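Local coordinates for benzoylformate Decarboxylase (Polynucleobacter necessarius, PDB 4K9Q) that decarboxylates benzoylformate to benzaldehyde and carbon dioxide, using thiamine diphosphate held through a magnesium ion as cofactor, at the interface of chains A and B and the interface of chains A and C. Sequence-based numbering; all coordinates share one arbitrary frame. Chains: chain A/B/C, Benzoylformate Decarboxylase.

Contact 1: the interface of chains A and B. Residues chain A 127, 130, 134, 137-138, 141; chain B 101, 104-105, 107.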
loop_
_atom_site.group_PDB
_atom_site.type_symbol
_atom_site.label_atom_id
_atom_site.label_comp_id
_atom_site.label_asym_id
_atom_site.label_seq_id
_atom_site.Cartn_x
_atom_site.Cartn_y
_atom_site.Cartn_z
ATOM N N TYR A 127 -8.086 -2.178 9.465
ATOM C CA TYR A 127 -8.796 -3.443 9.268
ATOM C C TYR A 127 -10.272 -3.256 8.967
ATOM O O TYR A 127 -10.916 -2.351 9.495
ATOM C CB TYR A 127 -8.661 -4.264 10.549
ATOM C CG TYR A 127 -8.915 -5.745 10.440
ATOM C CD1 TYR A 127 -8.082 -6.561 9.683
ATOM C CD2 TYR A 127 -9.946 -6.341 11.155
ATOM C CE1 TYR A 127 -8.294 -7.932 9.615
ATOM C CE2 TYR A 127 -10.166 -7.705 11.093
ATOM C CZ TYR A 127 -9.340 -8.495 10.322
ATOM O OH TYR A 127 -9.560 -9.854 10.263
ATOM N N ALA A 130 -13.849 -9.433 8.684
ATOM C CA ALA A 130 -14.243 -10.363 7.632
ATOM C C ALA A 130 -15.685 -10.857 7.781
ATOM O O ALA A 130 -16.225 -11.454 6.862
ATOM C CB ALA A 130 -13.274 -11.559 7.584
ATOM N N ASP A 134 -16.912 -11.038 13.861
ATOM C CA ASP A 134 -15.570 -10.623 14.245
ATOM C C ASP A 134 -15.474 -9.194 14.763
ATOM O O ASP A 134 -14.392 -8.763 15.182
ATOM C CB ASP A 134 -14.615 -10.767 13.063
ATOM C CG ASP A 134 -14.489 -12.209 12.591
ATOM O OD1 ASP A 134 -14.526 -13.128 13.439
ATOM O OD2 ASP A 134 -14.361 -12.417 11.370
ATOM N N GLY A 137 -14.289 -8.771 18.513
ATOM C CA GLY A 137 -12.885 -9.146 18.567
ATOM C C GLY A 137 -11.965 -8.147 17.888
ATOM O O GLY A 137 -10.827 -7.966 18.320
ATOM N N ALA A 138 -12.446 -7.513 16.817
ATOM C CA ALA A 138 -11.667 -6.487 16.112
ATOM C C ALA A 138 -11.472 -5.241 16.983
ATOM O O ALA A 138 -10.393 -4.617 16.975
ATOM C CB ALA A 138 -12.317 -6.132 14.779
ATOM N N ARG A 141 -8.734 -6.264 19.425
ATOM C CA ARG A 141 -7.426 -6.202 18.769
ATOM C C ARG A 141 -7.029 -4.750 18.520
ATOM O O ARG A 141 -5.860 -4.393 18.626
ATOM C CB ARG A 141 -7.433 -6.997 17.460
ATOM C CG ARG A 141 -6.097 -6.982 16.709
ATOM C CD ARG A 141 -6.054 -8.045 15.610
ATOM N NE ARG A 141 -4.848 -7.875 14.807
ATOM C CZ ARG A 141 -4.621 -8.453 13.632
ATOM N NH1 ARG A 141 -5.507 -9.287 13.093
ATOM N NH2 ARG A 141 -3.482 -8.204 12.998
ATOM N N ARG B 101 -12.862 -17.808 7.761
ATOM C CA ARG B 101 -13.356 -16.614 8.448
ATOM C C ARG B 101 -13.545 -16.868 9.949
ATOM O O ARG B 101 -13.488 -15.940 10.750
ATOM C CB ARG B 101 -14.673 -16.117 7.830
ATOM C CG ARG B 101 -14.541 -15.624 6.380
ATOM C CD ARG B 101 -15.816 -14.907 5.876
ATOM N NE ARG B 101 -15.785 -14.832 4.421
ATOM C CZ ARG B 101 -15.514 -13.745 3.712
ATOM N NH1 ARG B 101 -15.491 -13.832 2.385
ATOM N NH2 ARG B 101 -15.271 -12.579 4.313
ATOM N N LEU B 104 -9.838 -16.098 10.983
ATOM C CA LEU B 104 -9.063 -15.083 10.272
ATOM C C LEU B 104 -8.604 -13.913 11.150
ATOM O O LEU B 104 -7.460 -13.452 11.040
ATOM C CB LEU B 104 -9.884 -14.563 9.092
ATOM C CG LEU B 104 -9.241 -14.175 7.771
ATOM C CD1 LEU B 104 -8.115 -15.132 7.374
ATOM C CD2 LEU B 104 -10.331 -14.139 6.706
ATOM N N LEU B 105 -9.493 -13.427 12.014
ATOM C CA LEU B 105 -9.177 -12.282 12.870
ATOM C C LEU B 105 -7.894 -12.480 13.678
ATOM O O LEU B 105 -7.118 -11.541 13.860
ATOM C CB LEU B 105 -10.344 -11.964 13.823
ATOM C CG LEU B 105 -10.050 -10.931 14.918
ATOM C CD1 LEU B 105 -9.773 -9.551 14.310
ATOM C CD2 LEU B 105 -11.203 -10.867 15.940
ATOM N N GLU B 107 -5.434 -14.640 12.977
ATOM C CA GLU B 107 -4.309 -14.931 12.077
ATOM C C GLU B 107 -3.546 -16.201 12.441
ATOM O O GLU B 107 -2.367 -16.150 12.785
ATOM C CB GLU B 107 -3.375 -13.714 11.984
ATOM C CG GLU B 107 -4.101 -12.481 11.447
ATOM C CD GLU B 107 -3.230 -11.234 11.341
ATOM O OE1 GLU B 107 -2.028 -11.300 11.674
ATOM O OE2 GLU B 107 -3.760 -10.190 10.898
HETATM O O HOH W 1 -7.254 -11.195 9.510
HETATM O O HOH W 2 -12.208 -14.515 12.577
#
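In this thiamine diphosphate enzyme, chains A and B meet along a two-fold interface, where the 3-10 turn 104-106 of B packs against helix 135-147 of A and the residues before it. B:Leu105 is the wedge. Its CG stands anti to the backbone N (chi1 171°), which sends the two methyls into A: CD2 lies against the helix backbone, 3.6 Å from A:Gly137 CA, where no side chain intervenes, while CD1 reaches A:Tyr127 CE2 at 3.7 Å. Beside it, the extended A:Arg141 meets B:Glu107 at about a right angle. The salt bridge runs from A:Arg141 NH2 to B:Glu107 OE2 at 2.9 Å, with the oxygen at the guanidinium edge, in its plane, yet approached from above the carboxylate, the two planes standing 83° apart. A:Arg141 NH1 also makes a weak bond to the backbone O of B:Leu105. An alanine here would remove the guanidinium, and losing the salt bridge to B:Glu107 and the bond to B:Leu105 O would probably loosen the hold on the turn. At the other end, B:Arg101 NH2 donates to a lone pair of A:Ala130 O at 2.9 Å. Water extends the contact. One molecule joins the A:Tyr127 phenol OH to B:Leu104 O; another bridges the A:Asp134 carboxylate OD1, B:Arg101 O and the B:Leu105 amide N, the last nearly straight (168°), which probably helps to position the turn that presents B:Leu105.

Contact 2: the interface of chains A and C. Residues chain A 45-47, 73, 77; chain C 81, 399-400, 434.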
loop_
_atom_site.group_PDB
_atom_site.type_symbol
_atom_site.label_atom_id
_atom_site.label_comp_id
_atom_site.label_asym_id
_atom_site.label_seq_id
_atom_site.Cartn_x
_atom_site.Cartn_y
_atom_site.Cartn_z
ATOM N N LEU A 45 -18.018 19.562 14.184
ATOM C CA LEU A 45 -18.589 19.922 12.889
ATOM C C LEU A 45 -17.756 19.509 11.689
ATOM O O LEU A 45 -18.252 19.556 10.566
ATOM C CB LEU A 45 -18.813 21.437 12.806
ATOM C CG LEU A 45 -19.793 22.053 13.810
ATOM C CD1 LEU A 45 -19.727 23.566 13.674
ATOM C CD2 LEU A 45 -21.208 21.533 13.573
ATOM N N GLN A 46 -16.492 19.154 11.908
ATOM C CA GLN A 46 -15.620 18.733 10.811
ATOM C C GLN A 46 -14.615 17.729 11.373
ATOM O O GLN A 46 -14.265 17.798 12.554
ATOM C CB GLN A 46 -14.920 19.946 10.181
ATOM C CG GLN A 46 -14.472 19.738 8.734
ATOM C CD GLN A 46 -13.007 19.343 8.613
ATOM O OE1 GLN A 46 -12.317 19.152 9.619
ATOM N NE2 GLN A 46 -12.523 19.239 7.379
ATOM N N GLU A 47 -14.172 16.783 10.545
ATOM C CA GLU A 47 -13.465 15.620 11.059
ATOM C C GLU A 47 -12.040 15.866 11.561
ATOM O O GLU A 47 -11.544 15.111 12.389
ATOM C CB GLU A 47 -13.520 14.472 10.046
ATOM C CG GLU A 47 -14.939 13.969 9.786
ATOM C CD GLU A 47 -15.697 14.758 8.717
ATOM O OE1 GLU A 47 -15.212 15.827 8.268
ATOM O OE2 GLU A 47 -16.797 14.295 8.334
ATOM N N ALA A 73 -15.108 9.784 3.135
ATOM C CA ALA A 73 -15.226 11.249 3.116
ATOM C C ALA A 73 -14.754 11.840 4.436
ATOM O O ALA A 73 -13.969 12.789 4.471
ATOM C CB ALA A 73 -16.671 11.670 2.856
ATOM N N ASN A 77 -11.148 13.912 5.472
ATOM C CA ASN A 77 -11.059 15.202 6.158
ATOM C C ASN A 77 -10.196 15.131 7.414
ATOM O O ASN A 77 -9.648 16.150 7.869
ATOM C CB ASN A 77 -12.453 15.721 6.525
ATOM C CG ASN A 77 -13.184 16.327 5.340
ATOM O OD1 ASN A 77 -12.601 16.519 4.270
ATOM N ND2 ASN A 77 -14.463 16.640 5.527
ATOM N N CYS C 81 -11.403 15.971 0.110
ATOM C CA CYS C 81 -11.639 16.601 -1.175
ATOM C C CYS C 81 -10.849 15.937 -2.311
ATOM O O CYS C 81 -11.266 15.986 -3.456
ATOM C CB CYS C 81 -11.412 18.110 -1.096
ATOM S SG CYS C 81 -12.822 18.907 -0.277
ATOM N N GLY C 399 -19.169 13.632 -0.331
ATOM C CA GLY C 399 -18.322 14.178 0.718
ATOM C C GLY C 399 -18.539 15.662 0.979
ATOM O O GLY C 399 -18.118 16.517 0.199
ATOM N N LEU C 400 -19.200 15.975 2.089
ATOM C CA LEU C 400 -19.486 17.359 2.425
ATOM C C LEU C 400 -18.204 18.170 2.603
ATOM O O LEU C 400 -17.168 17.641 3.020
ATOM C CB LEU C 400 -20.343 17.429 3.692
ATOM C CG LEU C 400 -21.682 16.703 3.621
ATOM C CD1 LEU C 400 -22.446 16.892 4.941
ATOM C CD2 LEU C 400 -22.493 17.232 2.444
ATOM N N TYR C 434 -18.225 22.562 6.926
ATOM C CA TYR C 434 -17.050 21.708 6.709
ATOM C C TYR C 434 -15.866 22.464 6.130
ATOM O O TYR C 434 -14.734 22.287 6.578
ATOM C CB TYR C 434 -17.383 20.486 5.837
ATOM C CG TYR C 434 -18.269 19.483 6.557
ATOM C CD1 TYR C 434 -19.645 19.671 6.629
ATOM C CD2 TYR C 434 -17.725 18.348 7.155
ATOM C CE1 TYR C 434 -20.450 18.762 7.288
ATOM C CE2 TYR C 434 -18.528 17.432 7.816
ATOM C CZ TYR C 434 -19.890 17.650 7.880
ATOM O OH TYR C 434 -20.719 16.770 8.528
HETATM O O HOH W 3 -10.344 17.077 2.825
HETATM O O HOH W 4 -14.437 18.168 2.831
#
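Here a pyrimidine-type thiamine-binding domain of A, as its N-terminal place in the family implies, faces the C-terminal cofactor-binding domain of C, the pairing that builds active sites in these enzymes. Packing comes first, and C:Tyr434, at the end of helix 429-434, carries most of it. Its CG is anti to its own carbonyl carbon (chi1 -70°), and the ring stands between two layers: A:Leu45 O lies over one face, 3.5 Å from CE2 and offset toward the rim, and C:Leu400 CB backs the opposite face. A:Glu47, by its place in the sequence the conserved glutamate that bonds the cofactor's aminopyrimidine in this family, brings its carboxylate to the ring edge, its CD in plane and 4.0 Å from CE2. The methylene CG of A:Gln46 rests on the tyrosine backbone, 3.8 Å from C:Tyr434 CA. Farther along, the methyl CB of A:Ala73 meets C:Gly399 CA at 3.7 Å. Direct polar bonding is confined to chain A: A:Asn77 ND2 gives a fairly straight bond (162°) to A:Glu47 OE1 at 3.0 Å, the oxygen lying in the amide plane while the donor sits above the carboxylate. This bond fixes the rotation of the amide and leaves OD1 toward C. Polar contact with C is carried by water. One molecule, 2.7 Å from A:Asn77 OD1, also bonds to the amide N of C:Cys81; a second links OD1 to C:Leu400 O, 2.8 Å from that carbonyl oxygen.

Contact 3: the interface of chains A and C. Residues chain A 233, 276-278, 396-398; chain C 26, 99, 108-110.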
loop_
_atom_site.group_PDB
_atom_site.type_symbol
_atom_site.label_atom_id
_atom_site.label_comp_id
_atom_site.label_asym_id
_atom_site.label_seq_id
_atom_site.Cartn_x
_atom_site.Cartn_y
_atom_site.Cartn_z
ATOM N N PHE A 233 11.403 20.983 19.452
ATOM C CA PHE A 233 10.009 20.641 19.174
ATOM C C PHE A 233 9.450 19.565 20.104
ATOM O O PHE A 233 8.748 18.647 19.671
ATOM C CB PHE A 233 9.836 20.265 17.703
ATOM C CG PHE A 233 9.819 21.456 16.799
ATOM C CD1 PHE A 233 8.661 22.191 16.643
ATOM C CD2 PHE A 233 10.971 21.873 16.144
ATOM C CE1 PHE A 233 8.637 23.311 15.833
ATOM C CE2 PHE A 233 10.949 22.999 15.328
ATOM C CZ PHE A 233 9.784 23.716 15.182
ATOM N N ARG A 276 14.649 15.966 16.167
ATOM C CA ARG A 276 13.506 16.519 15.446
ATOM C C ARG A 276 13.871 17.881 14.854
ATOM O O ARG A 276 13.409 18.936 15.313
ATOM C CB ARG A 276 12.278 16.593 16.360
ATOM C CG ARG A 276 10.997 17.003 15.652
ATOM C CD ARG A 276 9.830 16.881 16.607
ATOM N NE ARG A 276 9.472 15.480 16.813
ATOM C CZ ARG A 276 8.735 15.052 17.835
ATOM N NH1 ARG A 276 8.295 15.919 18.738
ATOM N NH2 ARG A 276 8.446 13.763 17.949
ATOM N N TYR A 277 14.716 17.841 13.830
ATOM C CA TYR A 277 15.146 19.054 13.142
ATOM C C TYR A 277 14.025 19.625 12.282
ATOM O O TYR A 277 13.064 18.936 11.954
ATOM C CB TYR A 277 16.330 18.746 12.237
ATOM C CG TYR A 277 17.582 18.248 12.923
ATOM C CD1 TYR A 277 18.249 19.027 13.859
ATOM C CD2 TYR A 277 18.138 17.013 12.576
ATOM C CE1 TYR A 277 19.425 18.573 14.455
ATOM C CE2 TYR A 277 19.313 16.559 13.166
ATOM C CZ TYR A 277 19.950 17.347 14.098
ATOM O OH TYR A 277 21.122 16.906 14.676
ATOM N N TYR A 278 14.162 20.886 11.894
ATOM C CA TYR A 278 13.160 21.496 11.025
ATOM C C TYR A 278 13.826 22.275 9.883
ATOM O O TYR A 278 13.858 21.792 8.749
ATOM C CB TYR A 278 12.179 22.353 11.839
ATOM C CG TYR A 278 11.075 22.990 11.025
ATOM C CD1 TYR A 278 10.723 22.486 9.774
ATOM C CD2 TYR A 278 10.390 24.093 11.506
ATOM C CE1 TYR A 278 9.716 23.077 9.023
ATOM C CE2 TYR A 278 9.376 24.686 10.769
ATOM C CZ TYR A 278 9.047 24.173 9.528
ATOM O OH TYR A 278 8.038 24.764 8.790
ATOM N N ALA A 396 3.086 17.211 18.055
ATOM C CA ALA A 396 4.405 16.647 17.775
ATOM C C ALA A 396 4.783 16.790 16.303
ATOM O O ALA A 396 5.939 16.561 15.932
ATOM C CB ALA A 396 4.457 15.168 18.184
ATOM N N SER A 397 3.816 17.197 15.478
ATOM C CA SER A 397 3.904 17.034 14.027
ATOM C C SER A 397 4.112 18.322 13.226
ATOM O O SER A 397 4.506 18.267 12.057
ATOM C CB SER A 397 2.612 16.409 13.530
ATOM O OG SER A 397 1.568 17.369 13.666
ATOM N N GLY A 398 3.795 19.462 13.826
ATOM C CA GLY A 398 3.788 20.728 13.107
ATOM C C GLY A 398 2.579 20.964 12.204
ATOM O O GLY A 398 2.522 21.978 11.503
ATOM N N SER C 26 6.799 25.963 4.736
ATOM C CA SER C 26 8.227 26.183 4.559
ATOM C C SER C 26 8.792 25.351 3.417
ATOM O O SER C 26 9.674 25.804 2.688
ATOM C CB SER C 26 8.991 25.879 5.851
ATOM O OG SER C 26 8.945 24.498 6.152
ATOM N N GLN C 99 10.449 17.458 2.857
ATOM C CA GLN C 99 11.680 17.884 3.522
ATOM C C GLN C 99 12.869 17.750 2.575
ATOM O O GLN C 99 12.831 16.979 1.620
ATOM C CB GLN C 99 11.914 17.103 4.822
ATOM C CG GLN C 99 11.454 17.852 6.080
ATOM C CD GLN C 99 12.388 19.013 6.451
ATOM O OE1 GLN C 99 13.195 19.478 5.635
ATOM N NE2 GLN C 99 12.276 19.486 7.688
ATOM N N PRO C 108 13.200 14.287 9.733
ATOM C CA PRO C 108 13.008 15.421 10.639
ATOM C C PRO C 108 11.545 15.867 10.628
ATOM O O PRO C 108 10.712 15.267 9.924
ATOM C CB PRO C 108 13.893 16.507 10.017
ATOM C CG PRO C 108 13.826 16.209 8.552
ATOM C CD PRO C 108 13.848 14.690 8.475
ATOM N N LEU C 109 11.239 16.912 11.394
ATOM C CA LEU C 109 9.889 17.451 11.453
ATOM C C LEU C 109 9.350 17.714 10.057
ATOM O O LEU C 109 10.076 18.187 9.179
ATOM C CB LEU C 109 9.872 18.750 12.256
ATOM C CG LEU C 109 8.488 19.283 12.599
ATOM C CD1 LEU C 109 7.853 18.432 13.676
ATOM C CD2 LEU C 109 8.592 20.746 13.022
ATOM N N LEU C 110 8.078 17.382 9.857
ATOM C CA LEU C 110 7.356 17.710 8.625
ATOM C C LEU C 110 7.865 16.951 7.392
ATOM O O LEU C 110 7.660 17.362 6.251
ATOM C CB LEU C 110 7.277 19.228 8.415
ATOM C CG LEU C 110 6.303 19.891 9.412
ATOM C CD1 LEU C 110 6.612 21.355 9.645
ATOM C CD2 LEU C 110 4.848 19.711 8.976
HETATM O O HOH W 5 5.879 15.995 11.235
HETATM O O HOH W 6 13.820 22.206 6.120
#
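C:Leu109 N donates to A:Tyr277 O at 2.8 Å, nearly along the C=O axis, so the loop of chain C is held to the backbone of chain A just where its leucine side chain turns inward. With CG anti to the backbone N (chi1 -170°), C:Leu109 puts its methyl CD2 over the centre of the A:Phe233 ring, 3.7 Å from the centroid, in a CH-pi contact. The same methyl lies above the A:Tyr278 ring near its rim, filling the angle between the two aromatics. Its other methyl, CD1, turns to the aliphatic stem of A:Arg276, 3.9 Å from CD. That arginine is bent at chi3, and its NH1 bonds to A:Phe233 O, tying the two residues that line the leucine pocket. A:Tyr278 is gripped from several sides. Its phenol OH and C:Ser26 OG share a hydrogen bond of 2.8 Å, tip to tip, the donor not being settled; C:Ser26 is probably the counterpart of the active-site serine of benzoylformate decarboxylases. C:Leu110 CD1 packs on A:Tyr278 CE1 at 3.6 Å. C:Gln99 stands across the ring edge, planes 86° apart; its NE2 gives an almost straight bond (173°) to a lone pair of A:Tyr278 O at 3.0 Å. NE2 also donates to C:Leu109 O, so one amide group holds both chains. In the fold, loops of the central and C-terminal domains of A here receive loops of the N-terminal domain of C, beside A:Gly398, a thiamine diphosphate-binding residue.

Contacts 2 and 3 both belong to the A–C interface, their C-alpha centres about 26 Å apart, whereas contact 1 joins A to B, about 29 Å from contact 2 and 36 Å from contact 3. The stretch 396-400 links contacts 2 and 3: chain A lends 396-398 to contact 3 and chain C lends 399-400 to contact 2, each including a cofactor-binding residue, A:Gly398 and C:Leu400. The loop after residue 98 serves twice: 101-107 of B in contact 1, and 99 with 108-110 of C in contact 3. One segment of each subunit thus supports both interfaces of the deposited tetramer, and may couple active-site pairing to tetramer assembly.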